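Local coordinates for protein aspartate-semialdehyde dehydrogenase (Vibrio cholerae, PDB 2R00) that catalyses the NADPH-dependent reductive dephosphorylation of L-aspartyl-4-phosphate to L-aspartate-semialdehyde, a step toward lysine and methionine, at residues 131-136 against 218-223; 158-163 against 235-240; 164-169 against 313-318; 290-295 against 309-314. One frame throughout, in Å; residues are numbered along the deposited sequence.

Interaction 1 (131-136 against 218-223); sequences CSTIQM and WETQKI
Thr-133 projects from helix 131-147 toward helix 211-223 and divides its two branches between a polar and an apolar neighbour. Its hydroxyl OG1 donates to Glu-219 OE1 at 3.2 Å, arriving from above the carboxylate plane, 67° out of it. The methyl CG2, anti to the backbone N, lies 3.7 Å from Ile-223 CD1. Further along the same helix, Met-136 comes in across Thr-220 at about a right angle; a bend at chi3 (71°) swings CE to 3.3 Å from Thr-220 OG1, which is itself hydrogen-bonded to the carbonyl of Met-216 in its own helix. In the next shell, Glu-219 OE1 also accepts the backbone N-H of Asn-130, directly ahead of Cys-131, the residue that forms the acyl-thioester intermediate. Glu-219 OE2 makes a weak hydrogen bond to Tyr-101 OH and a long, weak ion pair with Arg-100, a predicted phosphate ligand. Glu-219 thus connects, weakly on the OE2 side, the start of helix 131-147 with the probable phosphate site. The two segments cross at -45° with their axes 10.2 Å apart, and Met-136 and Thr-220 both pack on Ile-152 of strand 149-159, while Gln-135 touches strand 306-313.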
loop_
_atom_site.group_PDB
_atom_site.type_symbol
_atom_site.label_atom_id
_atom_site.label_comp_id
_atom_site.label_asym_id
_atom_site.label_seq_id
_atom_site.Cartn_x
_atom_site.Cartn_y
_atom_site.Cartn_z
ATOM N N CYS A 131 9.720 13.057 -6.892
ATOM C CA CYS A 131 8.425 12.817 -7.576
ATOM C C CYS A 131 7.351 12.297 -6.622
ATOM O O CYS A 131 6.194 12.683 -6.739
ATOM C CB CYS A 131 8.555 11.896 -8.803
ATOM S SG CYS A 131 7.080 11.901 -9.955
ATOM N N SER A 132 7.747 11.448 -5.669
ATOM C CA SER A 132 6.851 11.003 -4.602
ATOM C C SER A 132 6.208 12.170 -3.847
ATOM O O SER A 132 5.003 12.160 -3.587
ATOM C CB SER A 132 7.609 10.145 -3.595
ATOM O OG SER A 132 7.639 8.791 -3.994
ATOM N N THR A 133 7.026 13.154 -3.482
ATOM C CA THR A 133 6.567 14.331 -2.739
ATOM C C THR A 133 5.740 15.256 -3.634
ATOM O O THR A 133 4.721 15.788 -3.201
ATOM C CB THR A 133 7.753 15.130 -2.161
ATOM O OG1 THR A 133 8.626 14.243 -1.455
ATOM C CG2 THR A 133 7.256 16.223 -1.218
ATOM N N ILE A 134 6.188 15.452 -4.871
ATOM C CA ILE A 134 5.414 16.206 -5.865
ATOM C C ILE A 134 3.993 15.629 -6.008
ATOM O O ILE A 134 3.007 16.340 -5.804
ATOM C CB ILE A 134 6.119 16.237 -7.240
ATOM C CG1 ILE A 134 7.478 16.944 -7.135
ATOM C CG2 ILE A 134 5.218 16.927 -8.300
ATOM C CD1 ILE A 134 8.361 16.790 -8.381
ATOM N N GLN A 135 3.908 14.340 -6.324
ATOM C CA GLN A 135 2.634 13.624 -6.495
ATOM C C GLN A 135 1.686 13.877 -5.325
ATOM O O GLN A 135 0.533 14.274 -5.518
ATOM C CB GLN A 135 2.890 12.117 -6.526
ATOM C CG GLN A 135 3.097 11.451 -7.873
ATOM C CD GLN A 135 3.505 9.985 -7.717
ATOM O OE1 GLN A 135 4.628 9.615 -8.073
ATOM N NE2 GLN A 135 2.609 9.147 -7.157
ATOM N N MET A 136 2.182 13.629 -4.111
ATOM C CA MET A 136 1.365 13.704 -2.903
ATOM C C MET A 136 0.895 15.130 -2.617
ATOM O O MET A 136 -0.268 15.355 -2.262
ATOM C CB MET A 136 2.131 13.135 -1.691
ATOM C CG MET A 136 1.314 13.129 -0.393
ATOM S SD MET A 136 2.154 12.414 1.036
ATOM C CE MET A 136 3.390 13.650 1.416
ATOM N N TRP A 218 10.665 15.752 5.714
ATOM C CA TRP A 218 11.302 17.061 5.669
ATOM C C TRP A 218 10.911 17.842 4.417
ATOM O O TRP A 218 10.658 19.051 4.495
ATOM C CB TRP A 218 12.826 16.922 5.785
ATOM C CG TRP A 218 13.267 16.292 7.087
ATOM C CD1 TRP A 218 12.663 16.430 8.319
ATOM C CD2 TRP A 218 14.411 15.454 7.294
ATOM N NE1 TRP A 218 13.356 15.707 9.269
ATOM C CE2 TRP A 218 14.439 15.112 8.673
ATOM C CE3 TRP A 218 15.425 14.963 6.454
ATOM C CZ2 TRP A 218 15.427 14.292 9.222
ATOM C CZ3 TRP A 218 16.413 14.137 7.009
ATOM C CH2 TRP A 218 16.399 13.809 8.376
ATOM N N GLU A 219 10.845 17.155 3.276
ATOM C CA GLU A 219 10.327 17.774 2.047
ATOM C C GLU A 219 8.877 18.252 2.199
ATOM O O GLU A 219 8.553 19.363 1.808
ATOM C CB GLU A 219 10.469 16.831 0.846
ATOM C CG GLU A 219 11.924 16.570 0.431
ATOM C CD GLU A 219 12.055 15.781 -0.870
ATOM O OE1 GLU A 219 11.237 15.979 -1.783
ATOM O OE2 GLU A 219 13.011 14.979 -0.989
ATOM N N THR A 220 8.019 17.410 2.767
ATOM C CA THR A 220 6.590 17.713 2.937
ATOM C C THR A 220 6.342 18.927 3.840
ATOM O O THR A 220 5.554 19.822 3.501
ATOM C CB THR A 220 5.832 16.470 3.472
ATOM O OG1 THR A 220 5.906 15.433 2.487
ATOM C CG2 THR A 220 4.372 16.775 3.761
ATOM N N GLN A 221 7.036 18.950 4.979
ATOM C CA GLN A 221 6.952 20.059 5.932
ATOM C C GLN A 221 7.487 21.376 5.366
ATOM O O GLN A 221 6.931 22.446 5.655
ATOM C CB GLN A 221 7.700 19.701 7.218
ATOM C CG GLN A 221 7.010 18.621 8.050
ATOM C CD GLN A 221 7.805 18.224 9.281
ATOM O OE1 GLN A 221 9.022 18.434 9.352
ATOM N NE2 GLN A 221 7.124 17.631 10.253
ATOM N N LYS A 222 8.574 21.294 4.594
ATOM C CA LYS A 222 9.148 22.456 3.910
ATOM C C LYS A 222 8.186 23.047 2.875
ATOM O O LYS A 222 7.941 24.256 2.870
ATOM C CB LYS A 222 10.477 22.097 3.235
ATOM C CG LYS A 222 11.212 23.271 2.597
ATOM C CD LYS A 222 12.669 22.925 2.289
ATOM C CE LYS A 222 13.486 24.150 1.847
ATOM N NZ LYS A 222 14.965 23.823 1.758
ATOM N N ILE A 223 7.656 22.205 1.997
ATOM C CA ILE A 223 6.778 22.677 0.923
ATOM C C ILE A 223 5.499 23.310 1.488
ATOM O O ILE A 223 5.109 24.394 1.058
ATOM C CB ILE A 223 6.493 21.579 -0.123
ATOM C CG1 ILE A 223 7.794 21.227 -0.855
ATOM C CG2 ILE A 223 5.436 22.038 -1.145
ATOM C CD1 ILE A 223 7.816 19.840 -1.521
#

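Interaction 2 (158-163 against 235-240); sequences QSVSGA and CVRVPV
Gln-158 and Arg-237 pair side by side in parallel beta strands, 149-159 and 230-238, the latter an outermost strand of the chain's six-stranded sheet. Three backbone bonds make the ladder: Gln-158 N to Val-236 O at 3.3 Å, Val-238 N to Gln-158 O at 2.8 Å, and, just past the strand end, Val-160 N to Val-238 O at 3.0 Å. Val-236 O is doubly served, since a water that accepts from Gln-158 NE2 donates to it as well. Gln-158 NE2 also binds Glu-212 OE1. A second water bridges Ser-161 N and Pro-239 O. At the strand end, Ser-159 OG donates to Ala-163 O at 2.7 Å, and in the loop beyond it Ser-161 OG accepts from Ala-163 N in an ST turn, shaping the loop predicted to bind NADP(+) through Ser-161 and Gly-162. The side chains of Gln-158 and Arg-237, both predicted substrate ligands, interact less strongly: the amide and guanidinium planes stand 77° apart, with Gln-158 CD in the guanidinium plane at its edge. Arg-237 NH2 makes a weak but straight bond to Gln-158 OE1 (3.4 Å, 176°). One guanidinium face is covered by Ser-159 O, which sits over its centre, 3.0 Å from Arg-237 CZ, at angles too poor for a hydrogen bond to any of the three nitrogens.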
loop_
_atom_site.group_PDB
_atom_site.type_symbol
_atom_site.label_atom_id
_atom_site.label_comp_id
_atom_site.label_asym_id
_atom_site.label_seq_id
_atom_site.Cartn_x
_atom_site.Cartn_y
_atom_site.Cartn_z
ATOM N N GLN A 158 7.655 1.496 -5.215
ATOM C CA GLN A 158 8.530 1.530 -6.375
ATOM C C GLN A 158 9.266 0.202 -6.489
ATOM O O GLN A 158 9.378 -0.535 -5.512
ATOM C CB GLN A 158 9.528 2.691 -6.271
ATOM C CG GLN A 158 10.414 2.642 -5.044
ATOM C CD GLN A 158 11.164 3.946 -4.804
ATOM O OE1 GLN A 158 11.649 4.580 -5.746
ATOM N NE2 GLN A 158 11.254 4.355 -3.538
ATOM N N SER A 159 9.768 -0.084 -7.688
ATOM C CA SER A 159 10.469 -1.337 -7.984
ATOM C C SER A 159 11.714 -1.497 -7.123
ATOM O O SER A 159 12.378 -0.511 -6.800
ATOM C CB SER A 159 10.913 -1.328 -9.438
ATOM O OG SER A 159 11.847 -0.279 -9.639
ATOM N N VAL A 160 12.050 -2.738 -6.783
ATOM C CA VAL A 160 13.308 -3.010 -6.078
ATOM C C VAL A 160 14.538 -2.733 -6.959
ATOM O O VAL A 160 15.584 -2.328 -6.452
ATOM C CB VAL A 160 13.333 -4.434 -5.425
ATOM C CG1 VAL A 160 13.228 -5.539 -6.472
ATOM C CG2 VAL A 160 14.583 -4.621 -4.537
ATOM N N SER A 161 14.384 -2.889 -8.274
ATOM C CA SER A 161 15.511 -2.820 -9.225
ATOM C C SER A 161 15.925 -1.406 -9.645
ATOM O O SER A 161 17.053 -1.197 -10.107
ATOM C CB SER A 161 15.214 -3.660 -10.471
ATOM O OG SER A 161 14.305 -2.992 -11.332
ATOM N N GLY A 162 15.013 -0.448 -9.498
ATOM C CA GLY A 162 15.257 0.923 -9.942
ATOM C C GLY A 162 14.764 1.193 -11.353
ATOM O O GLY A 162 14.843 2.329 -11.836
ATOM N N ALA A 163 14.265 0.152 -12.020
ATOM C CA ALA A 163 13.648 0.292 -13.341
ATOM C C ALA A 163 12.148 0.574 -13.206
ATOM O O ALA A 163 11.629 0.702 -12.092
ATOM C CB ALA A 163 13.897 -0.959 -14.187
ATOM N N CYS A 235 8.230 3.673 2.908
ATOM C CA CYS A 235 8.721 3.603 1.547
ATOM C C CYS A 235 9.048 2.152 1.246
ATOM O O CYS A 235 10.015 1.597 1.772
ATOM C CB CYS A 235 9.919 4.542 1.357
ATOM S SG CYS A 235 9.444 6.286 1.650
ATOM N N VAL A 236 8.202 1.548 0.416
ATOM C CA VAL A 236 8.191 0.110 0.186
ATOM C C VAL A 236 8.730 -0.228 -1.197
ATOM O O VAL A 236 8.406 0.435 -2.191
ATOM C CB VAL A 236 6.746 -0.449 0.358
ATOM C CG1 VAL A 236 6.636 -1.864 -0.148
ATOM C CG2 VAL A 236 6.341 -0.400 1.814
ATOM N N ARG A 237 9.573 -1.252 -1.260
ATOM C CA ARG A 237 10.038 -1.726 -2.550
ATOM C C ARG A 237 9.207 -2.933 -2.954
ATOM O O ARG A 237 8.958 -3.839 -2.141
ATOM C CB ARG A 237 11.521 -2.063 -2.506
ATOM C CG ARG A 237 12.323 -1.276 -3.520
ATOM C CD ARG A 237 12.847 0.039 -2.964
ATOM N NE ARG A 237 13.001 1.068 -4.002
ATOM C CZ ARG A 237 14.010 1.150 -4.877
ATOM N NH1 ARG A 237 14.985 0.246 -4.881
ATOM N NH2 ARG A 237 14.038 2.135 -5.772
ATOM N N VAL A 238 8.741 -2.929 -4.195
ATOM C CA VAL A 238 7.975 -4.074 -4.692
ATOM C C VAL A 238 8.773 -4.913 -5.714
ATOM O O VAL A 238 9.487 -4.346 -6.554
ATOM C CB VAL A 238 6.507 -3.704 -5.137
ATOM C CG1 VAL A 238 6.184 -2.223 -4.964
ATOM C CG2 VAL A 238 6.160 -4.236 -6.526
ATOM N N PRO A 239 8.678 -6.261 -5.616
ATOM C CA PRO A 239 9.448 -7.164 -6.488
ATOM C C PRO A 239 9.510 -6.707 -7.951
ATOM O O PRO A 239 10.605 -6.572 -8.486
ATOM C CB PRO A 239 8.719 -8.504 -6.338
ATOM C CG PRO A 239 8.190 -8.469 -4.934
ATOM C CD PRO A 239 7.843 -7.014 -4.653
ATOM N N VAL A 240 8.360 -6.447 -8.577
ATOM C CA VAL A 240 8.321 -5.907 -9.948
ATOM C C VAL A 240 7.240 -4.820 -10.062
ATOM O O VAL A 240 6.102 -5.048 -9.662
ATOM C CB VAL A 240 8.078 -7.022 -11.013
ATOM C CG1 VAL A 240 8.368 -6.499 -12.421
ATOM C CG2 VAL A 240 8.932 -8.275 -10.725
HETATM O O HOH W 1 9.008 3.387 -2.090
HETATM O O HOH W 2 12.058 -4.631 -9.702
#

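Interaction 3 (164-169 against 313-318); sequences GKAGID and ADNVRK
The contact between Lys-165 and Val-316 is a partly exposed meeting of a loop with the beginning of a helix, where the irregular chain after strand 149-159 runs past the first turn of helix 316-335. One hydrogen bond joins the segments: Val-316 N donates to Lys-165 O at 2.9 Å, with a bent N-H...O angle of 131°. The same carbonyl O lies 3.4 Å from Val-316 CB. A carbonyl oxygen at the amino end of a helix would be expected to interact favourably with the helix dipole. Lys-165 also lays its aliphatic base over one face of the Arg-317 guanidinium, with CB 3.5 Å from NH2, and the two side chains cross at about a right angle. Asn-315, a predicted NADP(+) ligand, occupies the N-cap position of this helix, and its CB approaches Ala-166 O. Arg-317 continues onto Ala-14 and Val-15, predicted NADP(+) ligands at the start of helix 14-25 in the Rossmann-type nucleotide-binding domain, and Val-316 touches the catalytic Cys-131. Successive bends of the Lys-165 chain, beginning at chi2 (-79°), lead its amino group back to Ala-163 O, leaving NZ 6.5 Å from Arg-317 NH2, a separation that should ease the repulsion of like charges. At the other end, Asp-314 has CG anti to the backbone N, and its OD1 comes within 3.8 Å of the CA of Gly-167, a residue with positive phi (63°).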
loop_
_atom_site.group_PDB
_atom_site.type_symbol
_atom_site.label_atom_id
_atom_site.label_comp_id
_atom_site.label_asym_id
_atom_site.label_seq_id
_atom_site.Cartn_x
_atom_site.Cartn_y
_atom_site.Cartn_z
ATOM N N GLY A 164 11.461 0.687 -14.341
ATOM C CA GLY A 164 10.020 0.936 -14.357
ATOM C C GLY A 164 9.619 2.401 -14.276
ATOM O O GLY A 164 8.427 2.722 -14.280
ATOM N N LYS A 165 10.615 3.285 -14.222
ATOM C CA LYS A 165 10.398 4.731 -14.063
ATOM C C LYS A 165 9.650 5.378 -15.241
ATOM O O LYS A 165 9.148 6.500 -15.121
ATOM C CB LYS A 165 11.740 5.451 -13.839
ATOM C CG LYS A 165 12.618 4.904 -12.704
ATOM C CD LYS A 165 12.162 5.376 -11.327
ATOM C CE LYS A 165 11.326 4.325 -10.603
ATOM N NZ LYS A 165 12.135 3.194 -10.052
ATOM N N ALA A 166 9.584 4.666 -16.366
ATOM C CA ALA A 166 8.920 5.149 -17.581
ATOM C C ALA A 166 7.517 4.562 -17.761
ATOM O O ALA A 166 6.688 5.140 -18.470
ATOM C CB ALA A 166 9.776 4.854 -18.805
ATOM N N GLY A 167 7.271 3.408 -17.138
ATOM C CA GLY A 167 5.959 2.746 -17.156
ATOM C C GLY A 167 5.431 2.285 -18.507
ATOM O O GLY A 167 4.305 1.781 -18.593
ATOM N N ILE A 168 6.238 2.457 -19.558
ATOM C CA ILE A 168 5.850 2.123 -20.937
ATOM C C ILE A 168 6.897 1.212 -21.605
ATOM O O ILE A 168 6.760 0.842 -22.775
ATOM C CB ILE A 168 5.581 3.418 -21.786
ATOM C CG1 ILE A 168 4.618 3.135 -22.949
ATOM C CG2 ILE A 168 6.893 4.080 -22.255
ATOM C CD1 ILE A 168 3.814 4.347 -23.398
ATOM N N ASP A 169 7.926 0.844 -20.835
ATOM C CA ASP A 169 9.024 -0.032 -21.283
ATOM C C ASP A 169 9.773 0.539 -22.494
ATOM O O ASP A 169 10.855 1.120 -22.362
ATOM C CB ASP A 169 8.534 -1.462 -21.592
ATOM C CG ASP A 169 7.375 -1.910 -20.698
ATOM O OD1 ASP A 169 7.286 -1.455 -19.535
ATOM O OD2 ASP A 169 6.550 -2.725 -21.168
ATOM N N ALA A 313 1.686 7.943 -10.507
ATOM C CA ALA A 313 2.392 8.509 -11.658
ATOM C C ALA A 313 2.820 7.350 -12.536
ATOM O O ALA A 313 3.541 6.445 -12.076
ATOM C CB ALA A 313 3.611 9.294 -11.220
ATOM N N ASP A 314 2.360 7.359 -13.790
ATOM C CA ASP A 314 2.769 6.349 -14.759
ATOM C C ASP A 314 4.197 6.632 -15.220
ATOM O O ASP A 314 5.081 5.784 -15.064
ATOM C CB ASP A 314 1.810 6.294 -15.958
ATOM C CG ASP A 314 2.139 5.157 -16.916
ATOM O OD1 ASP A 314 2.495 4.046 -16.447
ATOM O OD2 ASP A 314 2.046 5.378 -18.143
ATOM N N ASN A 315 4.430 7.825 -15.763
ATOM C CA ASN A 315 5.783 8.222 -16.145
ATOM C C ASN A 315 6.414 9.122 -15.091
ATOM O O ASN A 315 6.189 10.338 -15.069
ATOM C CB ASN A 315 5.825 8.868 -17.537
ATOM C CG ASN A 315 7.231 8.919 -18.113
ATOM O OD1 ASN A 315 7.452 8.576 -19.275
ATOM N ND2 ASN A 315 8.196 9.338 -17.294
ATOM N N VAL A 316 7.215 8.501 -14.230
ATOM C CA VAL A 316 7.843 9.179 -13.097
ATOM C C VAL A 316 8.795 10.291 -13.535
ATOM O O VAL A 316 8.826 11.359 -12.928
ATOM C CB VAL A 316 8.568 8.171 -12.161
ATOM C CG1 VAL A 316 9.168 8.884 -10.969
ATOM C CG2 VAL A 316 7.599 7.102 -11.676
ATOM N N ARG A 317 9.559 10.030 -14.591
ATOM C CA ARG A 317 10.510 10.999 -15.129
ATOM C C ARG A 317 9.821 12.259 -15.662
ATOM O O ARG A 317 10.312 13.371 -15.450
ATOM C CB ARG A 317 11.385 10.353 -16.211
ATOM C CG ARG A 317 12.149 9.128 -15.718
ATOM C CD ARG A 317 13.007 8.505 -16.815
ATOM N NE ARG A 317 13.490 7.169 -16.449
ATOM C CZ ARG A 317 14.563 6.918 -15.694
ATOM N NH1 ARG A 317 15.309 7.907 -15.206
ATOM N NH2 ARG A 317 14.900 5.660 -15.428
ATOM N N LYS A 318 8.681 12.077 -16.331
ATOM C CA LYS A 318 7.928 13.183 -16.926
ATOM C C LYS A 318 7.301 14.083 -15.863
ATOM O O LYS A 318 7.172 15.299 -16.067
ATOM C CB LYS A 318 6.870 12.665 -17.917
ATOM C CG LYS A 318 6.402 13.721 -18.922
ATOM C CD LYS A 318 5.974 13.114 -20.257
ATOM C CE LYS A 318 5.890 14.189 -21.339
ATOM N NZ LYS A 318 5.362 13.658 -22.622
#

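Interaction 4 (290-295 against 309-314); sequences DHVLVG and LWVVAD
Val-292 and Val-311 meet methyl to methyl on one face of a beta hairpin, their CG1 atoms 3.5 Å apart, tighter than usual for van der Waals contact. On the same face Val-294 CG1 lies 3.8 Å from Leu-309 CD1, and the CG2 atoms of Val-294 and Val-311 approach more loosely. This apolar row faces helix 131-147, where Val-138 and Ala-139 receive Val-292, Leu-309 and Val-311. The opposite face carries Leu-293, Val-312 and Trp-310. There Leu-293 CB sits 3.4 Å from Val-312 O, and the three side chains pack on Phe-195, Ile-198 and Cys-197 of the second subunit, respectively, so the hairpin has helix on one side and dimer partner on the other. The Trp-310 indole also lies nearly parallel to the ring of Tyr-157 and makes a cation-pi contact with Arg-296. Segments 292-295 and 309-313 run antiparallel, their directions 151° apart, knitted by two hydrogen-bonded pairs, Leu-293 with Val-312 and Gly-295 with Trp-310. Between them, Val-294 and Val-311 form a non-hydrogen-bonded pair, where Val-311 CA points its hydrogen at Leu-293 O and Val-294 CA does likewise to Trp-310 O. In the first pair Leu-293 O accepts Val-312 N at 2.8 Å, and the return bond from Leu-293 N to Val-312 O is longer, 3.2 Å; both donors lie in the acceptor's carbonyl plane. In the second, Trp-310 N points almost straight at Gly-295 O, 3.0 Å away with an N-H...O angle of 176°.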
loop_
_atom_site.group_PDB
_atom_site.type_symbol
_atom_site.label_atom_id
_atom_site.label_comp_id
_atom_site.label_asym_id
_atom_site.label_seq_id
_atom_site.Cartn_x
_atom_site.Cartn_y
_atom_site.Cartn_z
ATOM N N ASP A 290 2.189 14.452 -17.965
ATOM C CA ASP A 290 2.587 14.481 -16.569
ATOM C C ASP A 290 1.432 15.029 -15.739
ATOM O O ASP A 290 1.343 16.238 -15.486
ATOM C CB ASP A 290 3.835 15.336 -16.385
ATOM N N HIS A 291 0.533 14.128 -15.349
ATOM C CA HIS A 291 -0.603 14.464 -14.507
ATOM C C HIS A 291 -0.610 13.576 -13.268
ATOM O O HIS A 291 -0.098 12.453 -13.282
ATOM C CB HIS A 291 -1.913 14.290 -15.280
ATOM C CG HIS A 291 -2.314 15.490 -16.083
ATOM N ND1 HIS A 291 -1.432 16.181 -16.890
ATOM C CD2 HIS A 291 -3.512 16.106 -16.221
ATOM C CE1 HIS A 291 -2.067 17.180 -17.479
ATOM N NE2 HIS A 291 -3.331 17.156 -17.091
ATOM N N VAL A 292 -1.191 14.097 -12.198
ATOM C CA VAL A 292 -1.307 13.380 -10.943
ATOM C C VAL A 292 -2.634 12.605 -10.986
ATOM O O VAL A 292 -3.717 13.200 -10.983
ATOM C CB VAL A 292 -1.206 14.370 -9.750
ATOM C CG1 VAL A 292 -1.530 13.703 -8.426
ATOM C CG2 VAL A 292 0.195 14.993 -9.708
ATOM N N LEU A 293 -2.528 11.280 -11.075
ATOM C CA LEU A 293 -3.677 10.384 -11.212
ATOM C C LEU A 293 -4.164 9.970 -9.825
ATOM O O LEU A 293 -3.411 9.361 -9.061
ATOM C CB LEU A 293 -3.272 9.148 -12.021
ATOM C CG LEU A 293 -3.117 9.115 -13.552
ATOM C CD1 LEU A 293 -3.171 10.479 -14.256
ATOM C CD2 LEU A 293 -1.857 8.341 -13.936
ATOM N N VAL A 294 -5.410 10.324 -9.499
ATOM C CA VAL A 294 -5.972 10.089 -8.155
ATOM C C VAL A 294 -7.210 9.179 -8.224
ATOM O O VAL A 294 -8.016 9.298 -9.145
ATOM C CB VAL A 294 -6.287 11.422 -7.421
ATOM C CG1 VAL A 294 -6.929 11.173 -6.060
ATOM C CG2 VAL A 294 -5.004 12.275 -7.245
ATOM N N GLY A 295 -7.319 8.245 -7.276
ATOM C CA GLY A 295 -8.478 7.341 -7.188
ATOM C C GLY A 295 -8.680 6.765 -5.799
ATOM O O GLY A 295 -7.940 7.103 -4.867
ATOM N N LEU A 309 -6.904 8.229 -0.087
ATOM C CA LEU A 309 -6.797 8.293 -1.541
ATOM C C LEU A 309 -5.508 7.613 -1.973
ATOM O O LEU A 309 -4.577 7.483 -1.177
ATOM C CB LEU A 309 -6.818 9.747 -2.043
ATOM C CG LEU A 309 -5.697 10.688 -1.568
ATOM C CD1 LEU A 309 -5.394 11.727 -2.614
ATOM C CD2 LEU A 309 -6.035 11.343 -0.249
ATOM N N TRP A 310 -5.473 7.173 -3.226
ATOM C CA TRP A 310 -4.264 6.670 -3.859
ATOM C C TRP A 310 -3.879 7.588 -5.003
ATOM O O TRP A 310 -4.739 8.141 -5.685
ATOM C CB TRP A 310 -4.474 5.252 -4.390
ATOM C CG TRP A 310 -4.431 4.192 -3.313
ATOM C CD1 TRP A 310 -5.243 4.103 -2.215
ATOM C CD2 TRP A 310 -3.544 3.067 -3.249
ATOM N NE1 TRP A 310 -4.908 2.997 -1.466
ATOM C CE2 TRP A 310 -3.873 2.341 -2.080
ATOM C CE3 TRP A 310 -2.499 2.604 -4.062
ATOM C CZ2 TRP A 310 -3.196 1.177 -1.707
ATOM C CZ3 TRP A 310 -1.828 1.456 -3.692
ATOM C CH2 TRP A 310 -2.181 0.747 -2.528
ATOM N N VAL A 311 -2.575 7.758 -5.184
ATOM C CA VAL A 311 -2.028 8.695 -6.152
ATOM C C VAL A 311 -1.013 7.932 -6.977
ATOM O O VAL A 311 -0.159 7.232 -6.424
ATOM C CB VAL A 311 -1.339 9.899 -5.442
ATOM C CG1 VAL A 311 -0.874 10.929 -6.453
ATOM C CG2 VAL A 311 -2.265 10.530 -4.441
ATOM N N VAL A 312 -1.123 8.039 -8.297
ATOM C CA VAL A 312 -0.259 7.301 -9.209
ATOM C C VAL A 312 0.430 8.249 -10.201
ATOM O O VAL A 312 -0.153 9.243 -10.639
ATOM C CB VAL A 312 -1.045 6.160 -9.944
ATOM C CG1 VAL A 312 -0.224 5.550 -11.067
ATOM C CG2 VAL A 312 -1.452 5.057 -8.956
ATOM N N ALA A 313 1.686 7.943 -10.507
ATOM C CA ALA A 313 2.392 8.509 -11.658
ATOM C C ALA A 313 2.820 7.350 -12.536
ATOM O O ALA A 313 3.541 6.445 -12.076
ATOM C CB ALA A 313 3.611 9.294 -11.220
ATOM N N ASP A 314 2.360 7.359 -13.790
ATOM C CA ASP A 314 2.769 6.349 -14.759
ATOM C C ASP A 314 4.197 6.632 -15.220
ATOM O O ASP A 314 5.081 5.784 -15.064
ATOM C CB ASP A 314 1.810 6.294 -15.958
ATOM C CG ASP A 314 2.139 5.157 -16.916
ATOM O OD1 ASP A 314 2.495 4.046 -16.447
ATOM O OD2 ASP A 314 2.046 5.378 -18.143
#

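Interactions 1 to 3 hold catalytic or predicted ligand residues, and interaction 4 lies next to them in the sheet. Interactions 2 and 4 belong to the same six-stranded sheet, centres about 17 Å apart, and both reach the second subunit. Interaction 1 pairs helices 131-147 and 211-223, whose Met-136 and Thr-220 also rest on strand 149-159 of that sheet; its Gln-135 touches Ala-313. Interaction 3 follows directly on both sheet contacts: its loop continues from 158-163, and it shares Ala-313 and Asp-314 with interaction 4. Along the chain the segments of interactions 1, 2 and 3 alternate, whereas interaction 4 opens after 1 and 2 have closed. Functional residues are thereby gathered from sequence-distant segments.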